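Long-range contacts in RNA polymerase sigma factor SIGMA-28 (FliA) (Aquifex aeolicus, PDB 1RP3), which probably guides RNA polymerase to flagellar promoters as a sigma factor, and is captured here in an inactive conformation bound by the anti-sigma factor FlgM: residues E183-L188 against E229-M234; K193-L198 against K211-S216; A79-L84 against Y143-E148; H35-V40 against L136-F141. All coordinates share one frame; numbering follows the deposited sequence.

Contact 1 (E183-L188 against E229-M234); sequences EAVSKL and ERLREM
Met-234 lays its terminal methyl across the aliphatic shaft of Lys-187, the two chains crossing obliquely. Met-234 CE comes within 3.4 Å of Lys-187 CD, tighter than usual for two carbons. The overlap depends on different chain shapes: Lys-187 is extended beyond CG, whereas Met-234 folds at both chi2 (-69°) and chi3 (-55°), which brings CE back toward the opposing backbone. At the root of the same side chain, Met-234 CB rests 3.6 Å from Ala-184 CB. The small methyl lets the backbones close in here, with the CA atoms of Ala-184 and Met-234 only 5.7 Å apart.

Both segments belong to sigma-70 region 4, a helix-turn-helix family, and the contact joins the end of helix 167-185 and the turn after it to the last part of helix 217-236. That turn is a type I beta turn from Val-185 to Leu-188. Within it, Ser-186 OG makes a very short hydrogen bond of 2.5 Å to Glu-183 O, the donor lying above the carbonyl plane.

On the buried side, one branch of Leu-231 does the touching: CD2 sits 4.0 Å from Ala-184 CB and 4.3 Å from Leu-188 CD1. Val-185 and Leu-231 also pack on Val-79 and Leu-83 of the FlgM chain, respectively. Leu-188 and Arg-230 slide past each other in opposite directions, Leu-188 CD2 lying 4.0 Å from Arg-230 CB. Beyond that methyl, the arginine runs extended to NE, which makes a long, weak ion pair with Glu-192.

Contact 2 (K193-L198 against K211-S216); sequences KLVIQL and KILETS
No ring lies between the two segments; the flat carboxamide of Gln-197 is turned to the anti-sigma factor, where NE2 donates to Tyr-72 OH and Glu-73 O of FlgM and OE1 accepts from Ser-75 N of FlgM. What meets between 193-198 and 211-216 is wholly aliphatic. Leu-213 carries most of it, with its two methyls dividing the work. Leu-213 CD2 reaches tip to tip toward Leu-194 CD2 at 3.9 Å and, at 4.2 Å, toward Leu-198 CD1. Leu-213 CD1 takes Val-195 CG2 at 3.9 Å, the two side chains crossing obliquely. Leu-198 CD1 is shared, also facing Ile-212 CG2 at 4.2 Å. Because the branches meet at their ends, the backbones stay well apart: the CA atoms of Val-195 and Leu-213 are 8.8 Å from each other.

Just past Leu-213, Glu-214 has positive phi (56°) and is the C-prime residue of a Schellman motif that ends helix 206-212. Ser-216 then N-caps helix 217-236, its OG bonding to Arg-219 N. Two helices joined by this short turn, with helix 190-201 packed against the first, are characteristic of the helix-turn-helix of sigma-70 region 4.

Contact 3 (A79-L84 against Y143-E148); sequences AIYDYL and YILSLE
Tyr-81 reaches across the gap between two helices and meets three side chains of 143-148. Glu-148 covers one ring face: its CG stands 3.8 Å from the centroid of the Tyr-81 ring, 13° off the normal, a CH-pi contact. In this glutamate CG is anti to the backbone N and the chain then bends at chi2 (-88°), so that the carboxylate passes over Tyr-81 CB, stacked on the ring with the two planes 8° apart. Leu-145 comes in at the ring edge, CD2 being 3.9 Å from Tyr-81 CD1, while Ile-144 CG2 approaches Tyr-81 CE1 obliquely at 4.1 Å. Leu-145 CD1 also reaches Leu-84 O, at 4.3 Å.

In the second shell, salt bridges from OE1 to Arg-85 and from OE2 to Arg-152 fix the glutamate. Arg-152 also pairs with Asp-82, and would probably offset the repulsion between the two acids. Phe-86 of FlgM packs on Tyr-81 as well. An alanine in place of Tyr-81 removes the ring under Glu-148 CG and would probably loosen the packing of Leu-145 and Ile-144.

The axes of segments 79-84 and 143-148 pass 11.1 Å apart, a wide spacing bridged largely by the tyrosine. The arrangement is a helix-helix contact between sigma-70 regions 2 and 3, part of the inactive conformation seen in the complex with FlgM.

Contact 4 (H35-V40 against L136-F141); sequences HLPEDV and LDKINF
Asp-137 is the first residue of helical segment 136-141 to meet the loop 35-40, and it does so at close range, its CA 5.0 Å from that of Pro-37. Its CB packs against Pro-37 CA at 3.6 Å, the two side chains sliding past each other in opposite directions. The carboxylate continues toward the type I turn that runs from Pro-37 to Val-40, where a water links it to the backbone: the water accepts from Glu-38 N at 2.8 Å and donates to Asp-137 OD2 at 3.1 Å.

Lys-138 follows, crossing the proline ring at about a right angle, with its CG 3.6 Å from Pro-37 CG. Farther out the chain bends at chi3, and NZ forms a salt bridge with Asp-88.

Phe-141 closes the segment and provides its largest overlap. Leu-36 CD2 sits over the ring centre, 3.5 Å from the centroid of Phe-141 and 7° off the normal, a well-aligned CH-pi contact. His-35 O comes obliquely to Phe-141 CD1 at 3.4 Å, while the imidazole leads off to Lys-224 through ND1. Phe-89 meets the same phenyl ring with the planes at about 60°. A serine in place of Phe-141 removes the ring under Leu-36 CD2 and would probably weaken the hold of the loop on the helix.

The chemistry is thus graded: apolar and CH-pi at the Phe-141 end, direct carbon packing on Pro-37 in the middle, and a water bridge only at the Asp-137 carboxylate, which probably remains ionised.

Overall arrangement
Contacts 3 and 4 share helix 129-158 and lie 12 Å apart between centres; they merge through Phe-141, whose CZ is 3.5 Å from Leu-84 CD1. Together they join region 2 to region 3. Contacts 1 and 2 both belong to region 4, with centres 18 Å apart, and touch where Lys-193 CE meets Val-185 O at 3.3 Å. The two pairs are coupled by contacts 1 and 3: Arg-232 CD lies 3.7 Å from Ser-146 CB. Contacts 2 and 4 do not touch, their nearest atoms being about 7 Å apart. FlgM packs on residues of all four, consistent with an anti-sigma factor that clasps the regions together.

Contact 1 (E183-L188 against E229-M234)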
loop_
_atom_site.group_PDB
_atom_site.type_symbol
_atom_site.label_atom_id
_atom_site.label_comp_id
_atom_site.label_asym_id
_atom_site.label_seq_id
_atom_site.Cartn_x
_atom_site.Cartn_y
_atom_site.Cartn_z
ATOM N N GLU A 183 0.916 2.517 20.882
ATOM C CA GLU A 183 0.359 3.548 21.740
ATOM C C GLU A 183 -0.771 4.263 21.009
ATOM O O GLU A 183 -1.849 4.455 21.565
ATOM C CB GLU A 183 1.446 4.544 22.165
ATOM C CG GLU A 183 0.988 5.585 23.208
ATOM C CD GLU A 183 0.424 4.962 24.496
ATOM O OE1 GLU A 183 0.984 3.952 24.990
ATOM O OE2 GLU A 183 -0.587 5.490 25.012
ATOM N N ALA A 184 -0.530 4.621 19.749
ATOM C CA ALA A 184 -1.524 5.312 18.931
ATOM C C ALA A 184 -2.735 4.432 18.621
ATOM O O ALA A 184 -3.875 4.876 18.724
ATOM C CB ALA A 184 -0.886 5.799 17.644
ATOM N N VAL A 185 -2.478 3.176 18.269
ATOM C CA VAL A 185 -3.537 2.231 17.941
ATOM C C VAL A 185 -4.530 2.050 19.087
ATOM O O VAL A 185 -5.742 2.025 18.869
ATOM C CB VAL A 185 -2.949 0.866 17.527
ATOM C CG1 VAL A 185 -4.045 -0.184 17.419
ATOM C CG2 VAL A 185 -2.222 1.004 16.192
ATOM N N SER A 186 -4.011 1.975 20.306
ATOM C CA SER A 186 -4.839 1.796 21.494
ATOM C C SER A 186 -5.874 2.897 21.692
ATOM O O SER A 186 -6.879 2.683 22.364
ATOM C CB SER A 186 -3.958 1.715 22.737
ATOM O OG SER A 186 -3.241 2.919 22.905
ATOM N N LYS A 187 -5.633 4.062 21.099
ATOM C CA LYS A 187 -6.550 5.189 21.239
ATOM C C LYS A 187 -7.584 5.347 20.122
ATOM O O LYS A 187 -8.104 6.440 19.889
ATOM C CB LYS A 187 -5.763 6.482 21.458
ATOM C CG LYS A 187 -4.956 6.450 22.745
ATOM C CD LYS A 187 -4.202 7.739 22.986
ATOM C CE LYS A 187 -3.337 7.628 24.235
ATOM N NZ LYS A 187 -2.512 8.847 24.465
ATOM N N LEU A 188 -7.893 4.237 19.458
ATOM C CA LEU A 188 -8.878 4.215 18.384
ATOM C C LEU A 188 -10.166 3.600 18.910
ATOM O O LEU A 188 -10.136 2.745 19.799
ATOM C CB LEU A 188 -8.383 3.352 17.218
ATOM C CG LEU A 188 -7.190 3.788 16.372
ATOM C CD1 LEU A 188 -6.789 2.654 15.449
ATOM C CD2 LEU A 188 -7.542 5.032 15.577
ATOM N N GLU A 229 -6.651 9.354 9.895
ATOM C CA GLU A 229 -6.393 10.733 10.295
ATOM C C GLU A 229 -5.901 10.747 11.735
ATOM O O GLU A 229 -4.896 11.387 12.040
ATOM C CB GLU A 229 -7.648 11.575 10.174
ATOM N N ARG A 230 -6.592 10.021 12.614
ATOM C CA ARG A 230 -6.188 9.963 14.013
ATOM C C ARG A 230 -4.731 9.539 14.120
ATOM O O ARG A 230 -3.901 10.277 14.655
ATOM C CB ARG A 230 -7.047 8.976 14.812
ATOM C CG ARG A 230 -8.475 9.403 15.060
ATOM C CD ARG A 230 -9.017 8.727 16.321
ATOM N NE ARG A 230 -10.479 8.637 16.346
ATOM C CZ ARG A 230 -11.308 9.679 16.318
ATOM N NH1 ARG A 230 -10.839 10.919 16.265
ATOM N NH2 ARG A 230 -12.619 9.478 16.324
ATOM N N LEU A 231 -4.421 8.372 13.561
ATOM C CA LEU A 231 -3.070 7.828 13.602
ATOM C C LEU A 231 -1.999 8.826 13.189
ATOM O O LEU A 231 -0.967 8.917 13.844
ATOM C CB LEU A 231 -2.971 6.552 12.756
ATOM C CG LEU A 231 -3.803 5.363 13.251
ATOM C CD1 LEU A 231 -3.888 4.273 12.196
ATOM C CD2 LEU A 231 -3.222 4.825 14.532
ATOM N N ARG A 232 -2.240 9.589 12.126
ATOM C CA ARG A 232 -1.250 10.566 11.686
ATOM C C ARG A 232 -0.967 11.611 12.768
ATOM O O ARG A 232 0.192 11.902 13.056
ATOM C CB ARG A 232 -1.687 11.270 10.401
ATOM C CG ARG A 232 -0.614 12.208 9.854
ATOM C CD ARG A 232 -1.169 13.229 8.879
ATOM N NE ARG A 232 -2.277 13.996 9.450
ATOM C CZ ARG A 232 -2.165 14.898 10.429
ATOM N NH1 ARG A 232 -0.981 15.169 10.972
ATOM N NH2 ARG A 232 -3.249 15.527 10.876
ATOM N N GLU A 233 -2.025 12.175 13.354
ATOM C CA GLU A 233 -1.885 13.189 14.400
ATOM C C GLU A 233 -1.201 12.594 15.625
ATOM O O GLU A 233 -0.269 13.179 16.165
ATOM C CB GLU A 233 -3.250 13.763 14.775
ATOM N N MET A 234 -1.645 11.407 16.022
ATOM C CA MET A 234 -1.084 10.687 17.165
ATOM C C MET A 234 0.421 10.449 17.018
ATOM O O MET A 234 1.186 10.683 17.949
ATOM C CB MET A 234 -1.761 9.320 17.315
ATOM C CG MET A 234 -3.252 9.343 17.553
ATOM S SD MET A 234 -3.665 9.987 19.163
ATOM C CE MET A 234 -2.669 8.895 20.200
#

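Contact 2 (K193-L198 against K211-S216)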
loop_
_atom_site.group_PDB
_atom_site.type_symbol
_atom_site.label_atom_id
_atom_site.label_comp_id
_atom_site.label_asym_id
_atom_site.label_seq_id
_atom_site.Cartn_x
_atom_site.Cartn_y
_atom_site.Cartn_z
ATOM N N LYS A 193 -10.942 0.651 14.880
ATOM C CA LYS A 193 -9.890 -0.335 15.081
ATOM C C LYS A 193 -10.233 -1.611 14.324
ATOM O O LYS A 193 -9.375 -2.180 13.652
ATOM C CB LYS A 193 -9.736 -0.614 16.577
ATOM C CG LYS A 193 -8.562 -1.499 16.959
ATOM C CD LYS A 193 -8.407 -1.598 18.483
ATOM C CE LYS A 193 -8.085 -0.239 19.098
ATOM N NZ LYS A 193 -8.050 -0.268 20.589
ATOM N N LEU A 194 -11.498 -2.027 14.397
ATOM C CA LEU A 194 -11.972 -3.231 13.703
ATOM C C LEU A 194 -11.834 -3.076 12.191
ATOM O O LEU A 194 -11.449 -4.015 11.502
ATOM C CB LEU A 194 -13.440 -3.522 14.058
ATOM C CG LEU A 194 -14.202 -4.551 13.200
ATOM C CD1 LEU A 194 -13.529 -5.921 13.234
ATOM C CD2 LEU A 194 -15.641 -4.665 13.673
ATOM N N VAL A 195 -12.169 -1.896 11.679
ATOM C CA VAL A 195 -12.066 -1.636 10.254
ATOM C C VAL A 195 -10.599 -1.648 9.837
ATOM O O VAL A 195 -10.248 -2.224 8.810
ATOM C CB VAL A 195 -12.717 -0.284 9.888
ATOM C CG1 VAL A 195 -12.264 0.189 8.505
ATOM C CG2 VAL A 195 -14.232 -0.410 9.933
ATOM N N ILE A 196 -9.738 -1.052 10.658
ATOM C CA ILE A 196 -8.318 -1.008 10.349
ATOM C C ILE A 196 -7.728 -2.410 10.316
ATOM O O ILE A 196 -6.939 -2.731 9.427
ATOM C CB ILE A 196 -7.534 -0.140 11.352
ATOM C CG1 ILE A 196 -7.914 1.330 11.188
ATOM C CG2 ILE A 196 -6.042 -0.282 11.122
ATOM C CD1 ILE A 196 -7.608 1.895 9.811
ATOM N N GLN A 197 -8.148 -3.260 11.248
ATOM C CA GLN A 197 -7.621 -4.615 11.289
ATOM C C GLN A 197 -8.047 -5.406 10.055
ATOM O O GLN A 197 -7.224 -6.096 9.441
ATOM C CB GLN A 197 -8.047 -5.340 12.573
ATOM C CG GLN A 197 -7.432 -6.736 12.720
ATOM C CD GLN A 197 -7.700 -7.380 14.084
ATOM O OE1 GLN A 197 -7.390 -6.810 15.140
ATOM N NE2 GLN A 197 -8.246 -8.587 14.061
ATOM N N LEU A 198 -9.318 -5.294 9.672
ATOM C CA LEU A 198 -9.804 -6.026 8.507
ATOM C C LEU A 198 -9.133 -5.559 7.221
ATOM O O LEU A 198 -8.899 -6.352 6.303
ATOM C CB LEU A 198 -11.325 -5.904 8.377
ATOM C CG LEU A 198 -12.227 -6.668 9.357
ATOM C CD1 LEU A 198 -13.673 -6.390 9.019
ATOM C CD2 LEU A 198 -11.973 -8.156 9.309
ATOM N N LYS A 211 -18.957 -5.878 2.996
ATOM C CA LYS A 211 -19.754 -7.098 2.984
ATOM C C LYS A 211 -19.698 -7.793 4.344
ATOM O O LYS A 211 -20.716 -8.270 4.853
ATOM C CB LYS A 211 -19.261 -8.033 1.873
ATOM C CG LYS A 211 -19.443 -7.451 0.471
ATOM C CD LYS A 211 -18.524 -8.079 -0.580
ATOM C CE LYS A 211 -18.830 -9.548 -0.850
ATOM N NZ LYS A 211 -17.936 -10.079 -1.926
ATOM N N ILE A 212 -18.515 -7.803 4.948
ATOM C CA ILE A 212 -18.323 -8.427 6.251
ATOM C C ILE A 212 -19.120 -7.688 7.320
ATOM O O ILE A 212 -19.869 -8.309 8.070
ATOM C CB ILE A 212 -16.815 -8.465 6.646
ATOM C CG1 ILE A 212 -16.018 -9.246 5.606
ATOM C CG2 ILE A 212 -16.629 -9.134 7.984
ATOM C CD1 ILE A 212 -14.533 -9.181 5.815
ATOM N N LEU A 213 -18.976 -6.367 7.385
ATOM C CA LEU A 213 -19.687 -5.581 8.395
ATOM C C LEU A 213 -21.158 -5.274 8.073
ATOM O O LEU A 213 -21.858 -4.619 8.862
ATOM C CB LEU A 213 -18.915 -4.300 8.726
ATOM C CG LEU A 213 -17.494 -4.546 9.247
ATOM C CD1 LEU A 213 -16.853 -3.231 9.673
ATOM C CD2 LEU A 213 -17.523 -5.528 10.417
ATOM N N GLU A 214 -21.625 -5.789 6.935
ATOM C CA GLU A 214 -23.001 -5.607 6.482
ATOM C C GLU A 214 -23.420 -4.140 6.362
ATOM O O GLU A 214 -24.554 -3.785 6.687
ATOM C CB GLU A 214 -23.963 -6.368 7.394
ATOM N N THR A 215 -22.505 -3.290 5.903
ATOM C CA THR A 215 -22.806 -1.875 5.736
ATOM C C THR A 215 -22.431 -1.426 4.322
ATOM O O THR A 215 -22.192 -2.265 3.445
ATOM C CB THR A 215 -22.059 -1.020 6.781
ATOM O OG1 THR A 215 -22.515 0.343 6.717
ATOM C CG2 THR A 215 -20.559 -1.073 6.529
ATOM N N SER A 216 -22.404 -0.109 4.101
ATOM C CA SER A 216 -22.048 0.469 2.802
ATOM C C SER A 216 -20.542 0.719 2.691
ATOM O O SER A 216 -19.832 0.744 3.694
ATOM C CB SER A 216 -22.750 1.810 2.612
ATOM O OG SER A 216 -22.206 2.770 3.503
#

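Contact 3 (A79-L84 against Y143-E148)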
loop_
_atom_site.group_PDB
_atom_site.type_symbol
_atom_site.label_atom_id
_atom_site.label_comp_id
_atom_site.label_asym_id
_atom_site.label_seq_id
_atom_site.Cartn_x
_atom_site.Cartn_y
_atom_site.Cartn_z
ATOM N N ALA A 79 9.628 4.448 -3.884
ATOM C CA ALA A 79 9.526 4.916 -5.266
ATOM C C ALA A 79 8.081 4.960 -5.738
ATOM O O ALA A 79 7.706 5.832 -6.512
ATOM C CB ALA A 79 10.361 4.039 -6.205
ATOM N N ILE A 80 7.267 4.027 -5.263
ATOM C CA ILE A 80 5.871 3.976 -5.671
ATOM C C ILE A 80 5.100 5.124 -5.023
ATOM O O ILE A 80 4.321 5.799 -5.691
ATOM C CB ILE A 80 5.255 2.579 -5.366
ATOM C CG1 ILE A 80 5.890 1.531 -6.279
ATOM C CG2 ILE A 80 3.754 2.576 -5.537
ATOM C CD1 ILE A 80 5.441 0.103 -5.994
ATOM N N TYR A 81 5.323 5.357 -3.729
ATOM C CA TYR A 81 4.653 6.458 -3.036
ATOM C C TYR A 81 5.164 7.801 -3.557
ATOM O O TYR A 81 4.416 8.785 -3.588
ATOM C CB TYR A 81 4.818 6.340 -1.515
ATOM C CG TYR A 81 3.912 5.293 -0.908
ATOM C CD1 TYR A 81 2.535 5.498 -0.834
ATOM C CD2 TYR A 81 4.420 4.087 -0.450
ATOM C CE1 TYR A 81 1.688 4.526 -0.320
ATOM C CE2 TYR A 81 3.589 3.110 0.061
ATOM C CZ TYR A 81 2.221 3.338 0.126
ATOM O OH TYR A 81 1.394 2.385 0.664
ATOM N N ASP A 82 6.422 7.833 -3.999
ATOM C CA ASP A 82 7.001 9.053 -4.562
ATOM C C ASP A 82 6.193 9.453 -5.780
ATOM O O ASP A 82 5.926 10.639 -5.997
ATOM C CB ASP A 82 8.452 8.847 -5.024
ATOM C CG ASP A 82 9.471 9.008 -3.897
ATOM O OD1 ASP A 82 9.127 9.584 -2.841
ATOM O OD2 ASP A 82 10.626 8.546 -4.076
ATOM N N TYR A 83 5.847 8.459 -6.596
ATOM C CA TYR A 83 5.081 8.712 -7.798
ATOM C C TYR A 83 3.617 9.034 -7.474
ATOM O O TYR A 83 3.049 9.962 -8.042
ATOM C CB TYR A 83 5.173 7.525 -8.766
ATOM C CG TYR A 83 4.028 7.454 -9.753
ATOM C CD1 TYR A 83 3.913 8.386 -10.783
ATOM C CD2 TYR A 83 3.053 6.465 -9.649
ATOM C CE1 TYR A 83 2.858 8.336 -11.687
ATOM C CE2 TYR A 83 1.999 6.409 -10.545
ATOM C CZ TYR A 83 1.904 7.348 -11.563
ATOM O OH TYR A 83 0.840 7.308 -12.443
ATOM N N LEU A 84 3.013 8.267 -6.576
ATOM C CA LEU A 84 1.621 8.511 -6.227
ATOM C C LEU A 84 1.425 9.881 -5.585
ATOM O O LEU A 84 0.411 10.535 -5.805
ATOM C CB LEU A 84 1.092 7.396 -5.324
ATOM C CG LEU A 84 0.955 6.034 -6.006
ATOM C CD1 LEU A 84 0.752 4.946 -4.968
ATOM C CD2 LEU A 84 -0.192 6.077 -6.999
ATOM N N TYR A 143 -5.204 10.061 2.865
ATOM C CA TYR A 143 -4.878 9.806 4.261
ATOM C C TYR A 143 -3.802 8.742 4.380
ATOM O O TYR A 143 -3.057 8.703 5.357
ATOM C CB TYR A 143 -6.123 9.427 5.053
ATOM C CG TYR A 143 -7.083 10.589 5.225
ATOM C CD1 TYR A 143 -6.770 11.665 6.068
ATOM C CD2 TYR A 143 -8.287 10.638 4.516
ATOM C CE1 TYR A 143 -7.634 12.756 6.199
ATOM C CE2 TYR A 143 -9.155 11.724 4.639
ATOM C CZ TYR A 143 -8.824 12.780 5.479
ATOM O OH TYR A 143 -9.687 13.848 5.606
ATOM N N ILE A 144 -3.714 7.875 3.378
ATOM C CA ILE A 144 -2.684 6.848 3.375
ATOM C C ILE A 144 -1.358 7.537 3.103
ATOM O O ILE A 144 -0.366 7.263 3.767
ATOM C CB ILE A 144 -2.977 5.764 2.316
ATOM C CG1 ILE A 144 -4.008 4.799 2.883
ATOM C CG2 ILE A 144 -1.700 5.005 1.915
ATOM C CD1 ILE A 144 -4.602 3.885 1.862
ATOM N N LEU A 145 -1.363 8.464 2.154
ATOM C CA LEU A 145 -0.162 9.209 1.799
ATOM C C LEU A 145 0.371 9.988 2.992
ATOM O O LEU A 145 1.557 9.902 3.330
ATOM C CB LEU A 145 -0.447 10.168 0.650
ATOM C CG LEU A 145 -0.497 9.523 -0.731
ATOM C CD1 LEU A 145 -0.991 10.518 -1.734
ATOM C CD2 LEU A 145 0.887 8.991 -1.124
ATOM N N SER A 146 -0.510 10.762 3.617
ATOM C CA SER A 146 -0.134 11.546 4.788
ATOM C C SER A 146 0.453 10.660 5.884
ATOM O O SER A 146 1.444 11.017 6.505
ATOM C CB SER A 146 -1.338 12.322 5.325
ATOM O OG SER A 146 -1.706 13.323 4.403
ATOM N N LEU A 147 -0.150 9.502 6.111
ATOM C CA LEU A 147 0.370 8.604 7.126
ATOM C C LEU A 147 1.711 8.007 6.695
ATOM O O LEU A 147 2.562 7.734 7.533
ATOM C CB LEU A 147 -0.630 7.498 7.439
ATOM C CG LEU A 147 -0.211 6.578 8.580
ATOM C CD1 LEU A 147 0.187 7.417 9.801
ATOM C CD2 LEU A 147 -1.351 5.619 8.921
ATOM N N GLU A 148 1.898 7.824 5.389
ATOM C CA GLU A 148 3.137 7.272 4.848
ATOM C C GLU A 148 4.292 8.247 5.105
ATOM O O GLU A 148 5.403 7.824 5.401
ATOM C CB GLU A 148 2.996 6.989 3.339
ATOM C CG GLU A 148 4.142 6.160 2.727
ATOM C CD GLU A 148 5.322 7.002 2.241
ATOM O OE1 GLU A 148 5.136 8.189 1.904
ATOM O OE2 GLU A 148 6.444 6.465 2.166
#

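Contact 4 (H35-V40 against L136-F141)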
loop_
_atom_site.group_PDB
_atom_site.type_symbol
_atom_site.label_atom_id
_atom_site.label_comp_id
_atom_site.label_asym_id
_atom_site.label_seq_id
_atom_site.Cartn_x
_atom_site.Cartn_y
_atom_site.Cartn_z
ATOM N N HIS A 35 -5.849 -0.187 -2.202
ATOM C CA HIS A 35 -6.258 1.075 -1.596
ATOM C C HIS A 35 -6.351 2.204 -2.611
ATOM O O HIS A 35 -6.551 3.358 -2.245
ATOM C CB HIS A 35 -5.240 1.489 -0.538
ATOM C CG HIS A 35 -4.948 0.419 0.471
ATOM N ND1 HIS A 35 -5.432 0.477 1.757
ATOM C CD2 HIS A 35 -4.213 -0.703 0.382
ATOM C CE1 HIS A 35 -4.997 -0.580 2.425
ATOM N NE2 HIS A 35 -4.261 -1.313 1.623
ATOM N N LEU A 36 -6.122 1.888 -3.875
ATOM C CA LEU A 36 -6.151 2.898 -4.909
ATOM C C LEU A 36 -7.409 2.843 -5.765
ATOM O O LEU A 36 -8.125 1.847 -5.786
ATOM C CB LEU A 36 -4.915 2.740 -5.797
ATOM C CG LEU A 36 -3.574 3.248 -5.255
ATOM C CD1 LEU A 36 -2.408 2.660 -6.079
ATOM C CD2 LEU A 36 -3.577 4.790 -5.275
ATOM N N PRO A 37 -7.742 3.960 -6.416
ATOM C CA PRO A 37 -8.928 3.959 -7.272
ATOM C C PRO A 37 -8.633 2.943 -8.369
ATOM O O PRO A 37 -7.487 2.800 -8.806
ATOM C CB PRO A 37 -8.933 5.374 -7.855
ATOM C CG PRO A 37 -8.227 6.191 -6.825
ATOM C CD PRO A 37 -7.119 5.296 -6.352
ATOM N N GLU A 38 -9.667 2.237 -8.798
ATOM C CA GLU A 38 -9.570 1.231 -9.844
ATOM C C GLU A 38 -8.841 1.725 -11.109
ATOM O O GLU A 38 -8.124 0.958 -11.756
ATOM C CB GLU A 38 -10.985 0.760 -10.182
ATOM C CG GLU A 38 -11.076 -0.430 -11.123
ATOM C CD GLU A 38 -12.516 -0.926 -11.309
ATOM O OE1 GLU A 38 -13.452 -0.088 -11.341
ATOM O OE2 GLU A 38 -12.709 -2.162 -11.411
ATOM N N ASP A 39 -8.970 3.015 -11.410
ATOM C CA ASP A 39 -8.351 3.615 -12.593
ATOM C C ASP A 39 -6.815 3.669 -12.594
ATOM O O ASP A 39 -6.208 3.920 -13.632
ATOM C CB ASP A 39 -8.928 5.023 -12.835
ATOM C CG ASP A 39 -8.360 6.077 -11.871
ATOM O OD1 ASP A 39 -7.945 5.729 -10.743
ATOM O OD2 ASP A 39 -8.325 7.268 -12.253
ATOM N N VAL A 40 -6.186 3.499 -11.433
ATOM C CA VAL A 40 -4.723 3.527 -11.378
ATOM C C VAL A 40 -4.189 2.209 -11.935
ATOM O O VAL A 40 -4.548 1.135 -11.462
ATOM C CB VAL A 40 -4.193 3.767 -9.946
ATOM C CG1 VAL A 40 -2.673 3.662 -9.911
ATOM C CG2 VAL A 40 -4.640 5.147 -9.451
ATOM N N LEU A 136 -14.162 8.066 -3.157
ATOM C CA LEU A 136 -13.881 7.545 -1.821
ATOM C C LEU A 136 -12.468 6.936 -1.775
ATOM O O LEU A 136 -11.798 6.999 -0.749
ATOM C CB LEU A 136 -14.921 6.491 -1.429
ATOM C CG LEU A 136 -16.339 7.027 -1.181
ATOM C CD1 LEU A 136 -17.303 5.886 -0.975
ATOM C CD2 LEU A 136 -16.350 7.947 0.024
ATOM N N ASP A 137 -12.004 6.381 -2.900
ATOM C CA ASP A 137 -10.673 5.792 -2.961
ATOM C C ASP A 137 -9.587 6.861 -2.956
ATOM O O ASP A 137 -8.569 6.694 -2.283
ATOM C CB ASP A 137 -10.525 4.869 -4.174
ATOM C CG ASP A 137 -11.169 3.500 -3.957
ATOM O OD1 ASP A 137 -11.233 3.037 -2.795
ATOM O OD2 ASP A 137 -11.598 2.876 -4.952
ATOM N N LYS A 138 -9.811 7.956 -3.684
ATOM C CA LYS A 138 -8.852 9.059 -3.727
ATOM C C LYS A 138 -8.765 9.712 -2.357
ATOM O O LYS A 138 -7.674 9.998 -1.866
ATOM C CB LYS A 138 -9.248 10.111 -4.766
ATOM C CG LYS A 138 -9.110 9.646 -6.203
ATOM C CD LYS A 138 -9.474 10.741 -7.185
ATOM C CE LYS A 138 -8.494 11.906 -7.142
ATOM N NZ LYS A 138 -8.899 12.987 -8.095
ATOM N N ILE A 139 -9.922 9.902 -1.726
ATOM C CA ILE A 139 -9.993 10.515 -0.409
ATOM C C ILE A 139 -9.193 9.682 0.582
ATOM O O ILE A 139 -8.278 10.185 1.243
ATOM C CB ILE A 139 -11.460 10.650 0.074
ATOM C CG1 ILE A 139 -12.167 11.759 -0.707
ATOM C CG2 ILE A 139 -11.503 10.930 1.577
ATOM C CD1 ILE A 139 -13.678 11.752 -0.538
ATOM N N ASN A 140 -9.528 8.400 0.647
ATOM C CA ASN A 140 -8.850 7.462 1.523
ATOM C C ASN A 140 -7.367 7.335 1.219
ATOM O O ASN A 140 -6.552 7.146 2.133
ATOM C CB ASN A 140 -9.519 6.093 1.457
ATOM C CG ASN A 140 -10.726 6.011 2.347
ATOM O OD1 ASN A 140 -11.852 5.831 1.884
ATOM N ND2 ASN A 140 -10.504 6.183 3.647
ATOM N N PHE A 141 -6.997 7.457 -0.056
ATOM C CA PHE A 141 -5.584 7.339 -0.362
ATOM C C PHE A 141 -4.787 8.555 0.121
ATOM O O PHE A 141 -3.624 8.422 0.517
ATOM C CB PHE A 141 -5.306 6.999 -1.824
ATOM C CG PHE A 141 -3.967 6.356 -2.016
ATOM C CD1 PHE A 141 -3.725 5.083 -1.513
ATOM C CD2 PHE A 141 -2.917 7.052 -2.606
ATOM C CE1 PHE A 141 -2.463 4.520 -1.586
ATOM C CE2 PHE A 141 -1.641 6.489 -2.681
ATOM C CZ PHE A 141 -1.417 5.226 -2.171
HETATM O O HOH W 1 -12.085 3.278 -7.945
#